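Local coordinates for carbohydrate deacetylase Agd3 (PDB 6NWZ), which probably removes acetyl groups from the fungal exopolysaccharide galactosaminogalactan, and is required for biofilm formation by Aspergillus fumigatus, at residues A646-Q651 / T675-T680. Sequence-based numbering, arbitrary orientation.
With MAN (alpha-D-mannopyranose), chain E.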
loop_
_atom_site.group_PDB
_atom_site.type_symbol
_atom_site.label_atom_id
_atom_site.label_comp_id
_atom_site.label_asym_id
_atom_site.label_seq_id
_atom_site.Cartn_x
_atom_site.Cartn_y
_atom_site.Cartn_z
ATOM N N ALA A 646 19.076 15.519 -11.318
ATOM C CA ALA A 646 20.168 14.738 -10.762
ATOM C C ALA A 646 21.129 15.645 -9.999
ATOM O O ALA A 646 21.505 16.710 -10.508
ATOM C CB ALA A 646 20.907 13.994 -11.870
ATOM N N PRO A 647 21.521 15.284 -8.780
ATOM C CA PRO A 647 22.561 16.047 -8.079
ATOM C C PRO A 647 23.920 15.838 -8.730
ATOM O O PRO A 647 24.119 14.942 -9.553
ATOM C CB PRO A 647 22.522 15.481 -6.656
ATOM C CG PRO A 647 21.944 14.108 -6.814
ATOM C CD PRO A 647 20.958 14.212 -7.940
ATOM N N THR A 648 24.874 16.693 -8.348
ATOM C CA THR A 648 26.206 16.621 -8.944
ATOM C C THR A 648 26.915 15.319 -8.597
ATOM O O THR A 648 27.756 14.850 -9.372
ATOM C CB THR A 648 27.058 17.807 -8.498
ATOM O OG1 THR A 648 26.976 17.946 -7.074
ATOM C CG2 THR A 648 26.587 19.089 -9.173
ATOM N N SER A 649 26.601 14.727 -7.447
ATOM C CA SER A 649 27.193 13.452 -7.063
ATOM C C SER A 649 26.318 12.803 -6.004
ATOM O O SER A 649 25.919 13.464 -5.039
ATOM C CB SER A 649 28.619 13.635 -6.531
ATOM O OG SER A 649 29.142 12.407 -6.051
ATOM N N THR A 650 26.030 11.514 -6.180
ATOM C CA THR A 650 25.285 10.784 -5.164
ATOM C C THR A 650 26.121 10.490 -3.925
ATOM O O THR A 650 25.598 9.897 -2.975
ATOM C CB THR A 650 24.737 9.485 -5.750
ATOM O OG1 THR A 650 25.820 8.679 -6.229
ATOM C CG2 THR A 650 23.790 9.791 -6.898
ATOM N N GLN A 651 27.398 10.881 -3.931
ATOM C CA GLN A 651 28.265 10.838 -2.750
ATOM C C GLN A 651 28.345 9.434 -2.152
ATOM O O GLN A 651 28.414 9.264 -0.932
ATOM C CB GLN A 651 27.813 11.853 -1.699
ATOM C CG GLN A 651 27.800 13.285 -2.201
ATOM C CD GLN A 651 27.367 14.270 -1.137
ATOM O OE1 GLN A 651 27.361 13.951 0.053
ATOM N NE2 GLN A 651 26.997 15.474 -1.558
ATOM N N THR A 675 24.842 17.579 2.261
ATOM C CA THR A 675 24.366 18.567 1.300
ATOM C C THR A 675 24.645 18.091 -0.120
ATOM O O THR A 675 25.734 17.587 -0.415
ATOM C CB THR A 675 25.023 19.934 1.543
ATOM O OG1 THR A 675 24.554 20.469 2.787
ATOM C CG2 THR A 675 24.690 20.906 0.424
ATOM N N PHE A 676 23.652 18.249 -0.994
ATOM C CA PHE A 676 23.749 17.873 -2.397
ATOM C C PHE A 676 23.565 19.106 -3.270
ATOM O O PHE A 676 22.692 19.938 -3.008
ATOM C CB PHE A 676 22.695 16.817 -2.768
ATOM C CG PHE A 676 22.831 15.528 -2.010
ATOM C CD1 PHE A 676 22.213 15.363 -0.782
ATOM C CD2 PHE A 676 23.578 14.480 -2.527
ATOM C CE1 PHE A 676 22.340 14.178 -0.081
ATOM C CE2 PHE A 676 23.709 13.292 -1.832
ATOM C CZ PHE A 676 23.088 13.141 -0.608
ATOM N N THR A 677 24.386 19.216 -4.309
ATOM C CA THR A 677 24.307 20.315 -5.263
ATOM C C THR A 677 23.566 19.857 -6.512
ATOM O O THR A 677 23.941 18.856 -7.130
ATOM C CB THR A 677 25.703 20.816 -5.632
ATOM O OG1 THR A 677 26.266 21.516 -4.518
ATOM C CG2 THR A 677 25.639 21.747 -6.830
ATOM N N LEU A 678 22.517 20.588 -6.878
ATOM C CA LEU A 678 21.760 20.263 -8.080
ATOM C C LEU A 678 22.606 20.527 -9.320
ATOM O O LEU A 678 23.167 21.615 -9.480
ATOM C CB LEU A 678 20.473 21.083 -8.136
ATOM C CG LEU A 678 19.196 20.462 -7.570
ATOM C CD1 LEU A 678 19.426 19.859 -6.193
ATOM C CD2 LEU A 678 18.106 21.515 -7.515
ATOM N N SER A 679 22.704 19.523 -10.196
ATOM C CA SER A 679 23.460 19.696 -11.433
ATOM C C SER A 679 22.845 20.789 -12.297
ATOM O O SER A 679 23.547 21.678 -12.791
ATOM C CB SER A 679 23.519 18.376 -12.198
ATOM O OG SER A 679 22.215 17.932 -12.528
ATOM N N THR A 680 21.533 20.731 -12.497
ATOM C CA THR A 680 20.789 21.794 -13.160
ATOM C C THR A 680 19.864 22.452 -12.140
ATOM O O THR A 680 18.873 21.832 -11.717
ATOM C CB THR A 680 19.995 21.247 -14.351
ATOM O OG1 THR A 680 20.877 21.027 -15.463
ATOM C CG2 THR A 680 18.916 22.231 -14.781
HETATM C C1 MAN E . 21.274 19.647 -15.628
HETATM C C2 MAN E . 22.147 20.244 -16.758
HETATM C C3 MAN E . 21.262 20.855 -17.862
HETATM C C4 MAN E . 20.216 19.843 -18.364
HETATM C C5 MAN E . 19.399 19.283 -17.188
HETATM C C6 MAN E . 18.491 18.140 -17.611
HETATM O O2 MAN E . 22.940 19.236 -17.402
HETATM O O3 MAN E . 22.037 21.367 -18.954
HETATM O O4 MAN E . 19.324 20.473 -19.280
HETATM O O5 MAN E . 20.275 18.778 -16.126
HETATM O O6 MAN E . 18.236 17.321 -16.474
#
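Pro647 and Leu678 form a single antiparallel beta bridge, with a loop docking on the edge of a strand in the C-terminal domain. The loop joins strands 639-643 and 654-656. The strand, 674-683, pairs with strand 622-629 through Phe676 with Val626 and Leu678 with Thr624.

Pro647 and Leu678 are a non-hydrogen-bonded pair, their CA atoms 4.3 Å apart. Backbone bonds flank them: Ser679 N to Ala646 O, 3.1 Å, and Thr648 N to Thr677 O, 2.7 Å. The second is nearly collinear with the carbonyl, at a C=O...N angle of 176°. Thr677 O also accepts from Thr648 OG1, which approaches at a bend and tilted from the carbonyl plane. With chi1 at 49°, this hydroxyl lies between its own backbone N and carbonyl carbon, where it can share the acceptor with its own N-H. Thr648 CG2 meets Thr677 CG2 at 3.7 Å. At the other end of the bridge, Ser679 OG also comes to Ala646 O, but too close for the details of that bond to be trusted.

Farther along, the extended side chain of Gln651 crosses to the strand. Its NE2 donates to Thr675 O at 2.7 Å, with the acceptor close to the amide plane. The amide passes obliquely by the Phe676 ring, the two planes 23° apart, with NE2 3.7 Å from CD2. Ser649 O lies in the ring plane at its edge, 3.6 Å from CD2. Within the loop, Ser649 OG accepts from Gln651 N in an ST turn. Buried Phe676 also packs on Val665, Val667 and Tyr653. Just past the bridge, Thr680 carries an O-linked mannose on OG1.

The loop is thus held through backbone carbonyls at both ends of the bridge and, farther along, by one side-chain amide. Thr677 O takes both the N-H and the hydroxyl of Thr648, and Ser679 OG probably adds to the grip on Ala646 O.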